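Local coordinates for DNA helicase RecQ (PDB 4Q48), which probably couples ATP hydrolysis to duplex DNA unwinding while translocating 3'-5', as the catalytic core of a RecQ helicase, at residues A[315-320]-A[384-389]; A[378-383]-A[506-511]. One frame throughout, in Å; residues are numbered along the deposited sequence.

Contact 1 (A[315-320]-A[384-389])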
ATOM      1  N   LYS A 315      -0.744   7.069 -10.289  1.00 40.26           N
ATOM      2  CA  LYS A 315      -0.712   8.175  -9.332  1.00 43.01           C
ATOM      3  C   LYS A 315       0.092   7.819  -8.077  1.00 44.66           C
ATOM      4  O   LYS A 315       0.546   8.695  -7.346  1.00 54.16           O
ATOM      5  CB  LYS A 315      -2.132   8.599  -8.931  1.00 48.09           C
ATOM      6  CG  LYS A 315      -3.108   8.713 -10.098  1.00 56.65           C
ATOM      7  CD  LYS A 315      -4.171   9.804  -9.844  1.00 61.87           C
ATOM      8  CE  LYS A 315      -5.446   9.654 -10.710  1.00 70.55           C
ATOM      9  NZ  LYS A 315      -6.770  10.013 -10.073  1.00 56.25           N
ATOM     10  N   SER A 316       0.268   6.533  -7.826  1.00 41.74           N
ATOM     11  CA  SER A 316       1.003   6.099  -6.660  1.00 39.53           C
ATOM     12  C   SER A 316       1.434   4.638  -6.746  1.00 41.42           C
ATOM     13  O   SER A 316       0.993   3.902  -7.634  1.00 36.92           O
ATOM     14  CB  SER A 316       0.141   6.312  -5.428  1.00 38.64           C
ATOM     15  OG  SER A 316      -1.019   5.509  -5.508  1.00 39.02           O
ATOM     16  N   MET A 317       2.272   4.227  -5.794  1.00 41.92           N
ATOM     17  CA  MET A 317       2.635   2.825  -5.624  1.00 37.55           C
ATOM     18  C   MET A 317       1.404   1.982  -5.258  1.00 37.75           C
ATOM     19  O   MET A 317       1.261   0.849  -5.724  1.00 37.84           O
ATOM     20  CB  MET A 317       3.718   2.661  -4.551  1.00 33.13           C
ATOM     21  CG  MET A 317       5.103   3.130  -4.956  1.00 34.44           C
ATOM     22  SD  MET A 317       5.818   2.147  -6.279  1.00 43.40           S
ATOM     23  CE  MET A 317       6.632   0.853  -5.349  1.00 35.29           C
ATOM     24  N   GLU A 318       0.534   2.525  -4.407  1.00 42.68           N
ATOM     25  CA  GLU A 318      -0.717   1.847  -4.050  1.00 45.84           C
ATOM     26  C   GLU A 318      -1.534   1.533  -5.305  1.00 44.84           C
ATOM     27  O   GLU A 318      -1.927   0.383  -5.530  1.00 47.41           O
ATOM     28  CB  GLU A 318      -1.569   2.719  -3.131  1.00 46.61           C
ATOM     29  CG  GLU A 318      -1.026   2.964  -1.756  1.00 55.39           C
ATOM     30  CD  GLU A 318      -0.106   4.172  -1.721  1.00 54.98           C
ATOM     31  OE1 GLU A 318       0.500   4.499  -2.768  1.00 42.90           O
ATOM     32  OE2 GLU A 318      -0.031   4.826  -0.654  1.00 66.92           O
ATOM     33  N   GLY A 319      -1.736   2.556  -6.139  1.00 37.82           N
ATOM     34  CA  GLY A 319      -2.474   2.405  -7.376  1.00 40.55           C
ATOM     35  C   GLY A 319      -1.813   1.453  -8.349  1.00 39.74           C
ATOM     36  O   GLY A 319      -2.477   0.634  -8.979  1.00 42.64           O
ATOM     37  N   TYR A 320      -0.497   1.565  -8.463  1.00 39.13           N
ATOM     38  CA  TYR A 320       0.272   0.714  -9.352  1.00 36.69           C
ATOM     39  C   TYR A 320       0.107  -0.747  -8.935  1.00 39.75           C
ATOM     40  O   TYR A 320      -0.117  -1.635  -9.770  1.00 39.79           O
ATOM     41  CB  TYR A 320       1.742   1.147  -9.364  1.00 32.37           C
ATOM     42  CG  TYR A 320       2.638   0.236 -10.157  1.00 35.28           C
ATOM     43  CD1 TYR A 320       2.671   0.277 -11.541  1.00 34.31           C
ATOM     44  CD2 TYR A 320       3.426  -0.705  -9.513  1.00 34.22           C
ATOM     45  CE1 TYR A 320       3.491  -0.588 -12.261  1.00 33.98           C
ATOM     46  CE2 TYR A 320       4.239  -1.560 -10.217  1.00 34.14           C
ATOM     47  CZ  TYR A 320       4.274  -1.505 -11.592  1.00 33.86           C
ATOM     48  OH  TYR A 320       5.106  -2.378 -12.273  1.00 28.21           O
ATOM     49  N   GLN A 384      11.642  -6.526  -4.858  1.00 32.58           N
ATOM     50  CA  GLN A 384      12.108  -6.174  -3.523  1.00 30.54           C
ATOM     51  C   GLN A 384      11.734  -4.739  -3.159  1.00 31.28           C
ATOM     52  O   GLN A 384      11.222  -4.497  -2.058  1.00 37.43           O
ATOM     53  CB  GLN A 384      13.617  -6.359  -3.389  1.00 27.38           C
ATOM     54  CG  GLN A 384      14.046  -7.792  -3.132  1.00 32.32           C
ATOM     55  CD  GLN A 384      15.562  -7.980  -3.121  1.00 43.32           C
ATOM     56  OE1 GLN A 384      16.313  -7.245  -3.774  1.00 42.26           O
ATOM     57  NE2 GLN A 384      16.015  -8.991  -2.393  1.00 49.47           N
ATOM     58  N   VAL A 385      11.955  -3.794  -4.067  1.00 28.19           N
ATOM     59  CA  VAL A 385      11.645  -2.397  -3.777  1.00 25.98           C
ATOM     60  C   VAL A 385      10.154  -2.179  -3.601  1.00 29.72           C
ATOM     61  O   VAL A 385       9.736  -1.444  -2.707  1.00 31.77           O
ATOM     62  CB  VAL A 385      12.170  -1.458  -4.882  1.00 28.72           C
ATOM     63  CG1 VAL A 385      11.547  -0.058  -4.778  1.00 27.27           C
ATOM     64  CG2 VAL A 385      13.709  -1.378  -4.863  1.00 23.80           C
ATOM     65  N   LEU A 386       9.359  -2.815  -4.463  1.00 34.35           N
ATOM     66  CA  LEU A 386       7.888  -2.687  -4.463  1.00 33.22           C
ATOM     67  C   LEU A 386       7.268  -3.203  -3.175  1.00 33.57           C
ATOM     68  O   LEU A 386       6.456  -2.525  -2.553  1.00 32.55           O
ATOM     69  CB  LEU A 386       7.281  -3.438  -5.661  1.00 32.27           C
ATOM     70  CG  LEU A 386       5.766  -3.673  -5.736  1.00 32.11           C
ATOM     71  CD1 LEU A 386       5.021  -2.359  -5.860  1.00 34.17           C
ATOM     72  CD2 LEU A 386       5.425  -4.531  -6.919  1.00 30.56           C
ATOM     73  N   LEU A 387       7.709  -4.386  -2.760  1.00 34.08           N
ATOM     74  CA  LEU A 387       7.158  -5.072  -1.607  1.00 32.85           C
ATOM     75  C   LEU A 387       7.573  -4.352  -0.325  1.00 39.81           C
ATOM     76  O   LEU A 387       6.806  -4.308   0.647  1.00 39.86           O
ATOM     77  CB  LEU A 387       7.610  -6.537  -1.616  1.00 34.18           C
ATOM     78  CG  LEU A 387       7.015  -7.357  -2.793  1.00 30.42           C
ATOM     79  CD1 LEU A 387       7.472  -8.795  -2.787  1.00 30.80           C
ATOM     80  CD2 LEU A 387       5.503  -7.314  -2.803  1.00 28.64           C
ATOM     81  N   HIS A 388       8.756  -3.735  -0.345  1.00 40.71           N
ATOM     82  CA  HIS A 388       9.268  -2.991   0.803  1.00 38.18           C
ATOM     83  C   HIS A 388       8.360  -1.802   1.155  1.00 38.96           C
ATOM     84  O   HIS A 388       8.158  -1.468   2.323  1.00 42.67           O
ATOM     85  CB  HIS A 388      10.693  -2.506   0.522  1.00 39.53           C
ATOM     86  CG  HIS A 388      11.206  -1.517   1.528  1.00 47.04           C
ATOM     87  ND1 HIS A 388      11.765  -1.900   2.734  1.00 47.22           N
ATOM     88  CD2 HIS A 388      11.208  -0.163   1.525  1.00 39.48           C
ATOM     89  CE1 HIS A 388      12.100  -0.823   3.422  1.00 48.03           C
ATOM     90  NE2 HIS A 388      11.774   0.242   2.712  1.00 51.84           N
ATOM     91  N   TYR A 389       7.794  -1.175   0.137  1.00 37.91           N
ATOM     92  CA  TYR A 389       6.872  -0.065   0.340  1.00 37.85           C
ATOM     93  C   TYR A 389       5.668  -0.503   1.192  1.00 42.74           C
ATOM     94  O   TYR A 389       5.111   0.283   1.949  1.00 45.73           O
ATOM     95  CB  TYR A 389       6.402   0.446  -1.007  1.00 35.21           C
ATOM     96  CG  TYR A 389       5.617   1.726  -1.003  1.00 39.54           C
ATOM     97  CD1 TYR A 389       6.262   2.963  -0.923  1.00 39.85           C
ATOM     98  CD2 TYR A 389       4.225   1.711  -1.072  1.00 43.07           C
ATOM     99  CE1 TYR A 389       5.536   4.161  -0.927  1.00 40.86           C
ATOM    100  CE2 TYR A 389       3.486   2.910  -1.081  1.00 44.91           C
ATOM    101  CZ  TYR A 389       4.151   4.127  -1.020  1.00 46.78           C
ATOM    102  OH  TYR A 389       3.433   5.309  -1.034  1.00 52.37           O
TER
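M317 and Y389 carry this meeting of the start of helix 317-324 with helix 382-389. CB of M317 lies over one face of the Y389 ring, toward its rim, and makes a CH-pi contact 3.7 Å from the ring centroid. The closest ring atom to this CB is CE2 of Y389, at 3.5 Å. M317 CG stands beside its own backbone N (chi1 -72°), and the chain bends again at chi2 and chi3. SD therefore sits obliquely to the same ring, 5.4 Å from its centroid, in a looser Met-aromatic contact. The bends also bring the methyl CE of M317 to 3.6 Å from CD1 of L386. L386 CG is anti to its backbone N (chi1 169°), and its CD1 also reaches the edge of the Y320 ring, 4.3 Å from Y320 CD2.

E318 crosses the Y389 side chain at about a right angle, and its OE1 is 3.5 Å from Y389 OH. The polar partner of both is K368, which pairs with E318 OE2 and with Y389 OH. K368 would probably offset the carboxylate charge here. S316 is the N-cap of the helix starting at 317; its OG accepts from G319 N at 3.1 Å and makes a weak hydrogen bond to E318 OE1. An alanine at Y389 would remove the ring and its hydroxyl, and would probably lose the packing under M317 and the bond to K368.

Helix 359-376, which carries K368, also packs L372 and Y375 on M317, and Y320 OH is hydrogen-bonded to Y375 OH. The whole is a buried helix-helix junction, typical of a RecQ core in which the zinc-binding region packs on the second RecA-like helicase domain.

Contact 2 (A[378-383]-A[506-511]). With ZN (zinc ion), chain C.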
ATOM      1  N   ALA A 378      14.971   1.393  -9.964  1.00 25.80           N
ATOM      2  CA  ALA A 378      15.688   0.382  -9.185  1.00 26.46           C
ATOM      3  C   ALA A 378      16.928  -0.149  -9.887  1.00 33.95           C
ATOM      4  O   ALA A 378      16.934  -0.423 -11.097  1.00 33.95           O
ATOM      5  CB  ALA A 378      14.778  -0.751  -8.828  1.00 30.49           C
ATOM      6  N   ALA A 379      18.009  -0.250  -9.127  1.00 38.97           N
ATOM      7  CA  ALA A 379      19.264  -0.720  -9.692  1.00 31.87           C
ATOM      8  C   ALA A 379      19.397  -2.186  -9.317  1.00 30.77           C
ATOM      9  O   ALA A 379      20.137  -2.942  -9.909  1.00 35.77           O
ATOM     10  CB  ALA A 379      20.400   0.092  -9.176  1.00 28.78           C
ATOM     11  N   THR A 380      18.588  -2.586  -8.359  1.00 32.38           N
ATOM     12  CA  THR A 380      18.471  -3.972  -7.957  1.00 31.40           C
ATOM     13  C   THR A 380      17.007  -4.345  -8.051  1.00 28.91           C
ATOM     14  O   THR A 380      16.160  -3.468  -8.139  1.00 31.49           O
ATOM     15  CB  THR A 380      19.007  -4.178  -6.512  1.00 37.26           C
ATOM     16  OG1 THR A 380      18.376  -3.233  -5.609  1.00 32.41           O
ATOM     17  CG2 THR A 380      20.512  -3.938  -6.473  1.00 27.27           C
ATOM     18  N   CYS A 381      16.727  -5.640  -8.029  1.00 31.26           N
ATOM     19  CA  CYS A 381      15.372  -6.227  -8.121  1.00 33.98           C
ATOM     20  C   CYS A 381      14.200  -5.285  -7.853  1.00 33.65           C
ATOM     21  O   CYS A 381      14.117  -4.706  -6.764  1.00 38.00           O
ATOM     22  CB  CYS A 381      15.300  -7.396  -7.153  1.00 31.72           C
ATOM     23  SG  CYS A 381      13.749  -8.325  -7.137  1.00 37.33           S
ATOM     24  N   ARG A 382      13.322  -5.100  -8.843  1.00 32.82           N
ATOM     25  CA  ARG A 382      12.159  -4.217  -8.670  1.00 31.90           C
ATOM     26  C   ARG A 382      11.213  -4.722  -7.603  1.00 31.33           C
ATOM     27  O   ARG A 382      10.628  -3.928  -6.883  1.00 29.70           O
ATOM     28  CB  ARG A 382      11.322  -4.092  -9.932  1.00 33.08           C
ATOM     29  CG  ARG A 382      12.047  -3.898 -11.183  1.00 38.92           C
ATOM     30  CD  ARG A 382      11.095  -3.301 -12.145  1.00 35.49           C
ATOM     31  NE  ARG A 382      11.263  -1.877 -12.021  1.00 38.57           N
ATOM     32  CZ  ARG A 382      12.161  -1.206 -12.717  1.00 37.81           C
ATOM     33  NH1 ARG A 382      12.917  -1.847 -13.604  1.00 38.93           N
ATOM     34  NH2 ARG A 382      12.282   0.096 -12.539  1.00 36.77           N
ATOM     35  N   ARG A 383      11.028  -6.043  -7.555  1.00 28.61           N
ATOM     36  CA  ARG A 383      10.032  -6.652  -6.686  1.00 27.32           C
ATOM     37  C   ARG A 383      10.374  -6.339  -5.231  1.00 31.32           C
ATOM     38  O   ARG A 383       9.524  -5.860  -4.494  1.00 30.79           O
ATOM     39  CB  ARG A 383       9.953  -8.170  -6.912  1.00 31.79           C
ATOM     40  CG  ARG A 383       8.639  -8.814  -6.459  1.00 30.97           C
ATOM     41  CD  ARG A 383       8.613 -10.304  -6.678  1.00 28.91           C
ATOM     42  NE  ARG A 383       8.645 -10.651  -8.088  1.00 33.55           N
ATOM     43  CZ  ARG A 383       7.560 -10.873  -8.825  1.00 36.48           C
ATOM     44  NH1 ARG A 383       6.364 -10.784  -8.258  1.00 36.05           N
ATOM     45  NH2 ARG A 383       7.666 -11.195 -10.119  1.00 30.82           N
ATOM     46  N   LYS A 506      24.622  -3.594  -0.304  1.00 38.69           N
ATOM     47  CA  LYS A 506      25.310  -2.653  -1.176  1.00 29.31           C
ATOM     48  C   LYS A 506      24.380  -1.505  -1.543  1.00 30.92           C
ATOM     49  O   LYS A 506      23.169  -1.694  -1.636  1.00 28.60           O
ATOM     50  CB  LYS A 506      25.780  -3.322  -2.472  1.00 30.37           C
ATOM     51  CG  LYS A 506      26.928  -4.292  -2.402  1.00 30.88           C
ATOM     52  CD  LYS A 506      27.178  -4.878  -3.801  1.00 40.26           C
ATOM     53  CE  LYS A 506      28.107  -6.119  -3.820  1.00 51.92           C
ATOM     54  NZ  LYS A 506      29.581  -5.870  -3.607  1.00 41.30           N
ATOM     55  N   LEU A 507      24.936  -0.315  -1.756  1.00 28.11           N
ATOM     56  CA  LEU A 507      24.159   0.777  -2.352  1.00 27.85           C
ATOM     57  C   LEU A 507      24.494   0.946  -3.833  1.00 29.56           C
ATOM     58  O   LEU A 507      25.602   1.344  -4.156  1.00 34.58           O
ATOM     59  CB  LEU A 507      24.428   2.084  -1.639  1.00 28.63           C
ATOM     60  CG  LEU A 507      23.744   3.273  -2.284  1.00 30.47           C
ATOM     61  CD1 LEU A 507      22.234   3.072  -2.218  1.00 35.98           C
ATOM     62  CD2 LEU A 507      24.164   4.579  -1.632  1.00 25.45           C
ATOM     63  N   LEU A 508      23.577   0.615  -4.741  1.00 33.72           N
ATOM     64  CA  LEU A 508      23.862   0.737  -6.179  1.00 24.88           C
ATOM     65  C   LEU A 508      22.966   1.757  -6.868  1.00 28.52           C
ATOM     66  O   LEU A 508      21.756   1.675  -6.788  1.00 32.43           O
ATOM     67  CB  LEU A 508      23.707  -0.611  -6.878  1.00 22.98           C
ATOM     68  CG  LEU A 508      24.370  -1.835  -6.217  1.00 31.44           C
ATOM     69  CD1 LEU A 508      24.292  -3.084  -7.095  1.00 21.05           C
ATOM     70  CD2 LEU A 508      25.819  -1.543  -5.852  1.00 30.12           C
ATOM     71  N   LEU A 509      23.571   2.670  -7.614  1.00 28.10           N
ATOM     72  CA  LEU A 509      22.842   3.554  -8.500  1.00 28.66           C
ATOM     73  C   LEU A 509      23.006   3.074  -9.962  1.00 37.24           C
ATOM     74  O   LEU A 509      23.995   2.392 -10.315  1.00 31.12           O
ATOM     75  CB  LEU A 509      23.333   4.993  -8.356  1.00 33.53           C
ATOM     76  CG  LEU A 509      22.757   5.873  -7.239  1.00 43.33           C
ATOM     77  CD1 LEU A 509      23.145   5.376  -5.828  1.00 37.24           C
ATOM     78  CD2 LEU A 509      23.173   7.305  -7.432  1.00 41.77           C
ATOM     79  N   ARG A 510      22.012   3.377 -10.798  1.00 40.41           N
ATOM     80  CA  ARG A 510      22.116   3.079 -12.231  1.00 37.69           C
ATOM     81  C   ARG A 510      23.271   3.865 -12.799  1.00 41.17           C
ATOM     82  O   ARG A 510      23.468   5.013 -12.383  1.00 40.31           O
ATOM     83  CB  ARG A 510      20.826   3.428 -12.937  1.00 35.29           C
ATOM     84  CG  ARG A 510      19.891   2.273 -12.963  1.00 28.32           C
ATOM     85  CD  ARG A 510      18.529   2.710 -13.400  1.00 35.85           C
ATOM     86  NE  ARG A 510      17.675   1.535 -13.513  1.00 46.32           N
ATOM     87  CZ  ARG A 510      17.433   0.886 -14.648  1.00 51.89           C
ATOM     88  NH1 ARG A 510      17.937   1.331 -15.800  1.00 41.33           N
ATOM     89  NH2 ARG A 510      16.655  -0.193 -14.620  1.00 50.62           N
ATOM     90  N   GLU A 511      24.041   3.261 -13.717  1.00 44.02           N
ATOM     91  CA  GLU A 511      25.197   3.950 -14.317  1.00 39.97           C
ATOM     92  C   GLU A 511      24.856   5.228 -15.078  1.00 43.23           C
ATOM     93  O   GLU A 511      25.626   6.171 -14.992  1.00 50.77           O
ATOM     94  CB  GLU A 511      25.983   3.002 -15.216  1.00 47.20           C
ATOM     95  CG  GLU A 511      27.399   3.485 -15.618  1.00 53.73           C
ATOM     96  CD  GLU A 511      28.434   3.445 -14.485  1.00 50.30           C
ATOM     97  OE1 GLU A 511      28.956   2.351 -14.150  1.00 51.02           O
ATOM     98  OE2 GLU A 511      28.754   4.520 -13.947  1.00 46.55           O
TER
HETATM   99 ZN    ZN C 801      13.611  -9.206  -9.328  1.00 35.00          ZN
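A379 points its CB toward the strand 508-510. Its CB is 3.2 Å from the carbonyl O of L508 and 4.1 Å from L508 CB. L508 also points toward the other segment. Its CG stands beside the backbone N (chi1 -47°), and its CD1 touches T380 CG2 at 3.9 Å, the two side chains crossing at about a right angle. V410, in the partner strand, touches both A379 and L508. Strands 410-412 and 508-510 pair antiparallel in the RQC domain, a winged-helix fold in RecQ helicases, so the zinc-binding region rests here on that small sheet.

R510 is extended from CG to NE, which brings NE to the carbonyl of A378. NE donates to A378 O at 3.2 Å with an N-H...O angle of 151°. The oxygen lies near the guanidinium plane, while NE sits above the carbonyl plane. NH2 of R510 comes within 4.2 Å of NH1 of R382, a like-charge approach. D402 forms a salt bridge with R382 NH1 and probably eases that repulsion. C381 is the N-cap of helix 382-389; its SG also binds zinc at 2.4 Å, with C398, C401 and C404 completing the site.

How the contacts relate
From the N terminus, the chain passes the first RecA-like domain and enters the second, where 315-320 starts helix 317-324. It then runs through helices 342-354 and 359-376 to 378-383, the first half of contact 2. Helix 382-389 begins within this segment, and its 384-389 part closes contact 1 after 63 intervening residues. The chain goes on through the remaining zinc ligands and the RQC domain. At 506-511 it returns to close contact 2. The two closures cross. Their centres are about 15 Å apart, and A378 packs on V385. Helix 382-389 serves both, so the zinc-binding region joins the second helicase domain to the RQC domain.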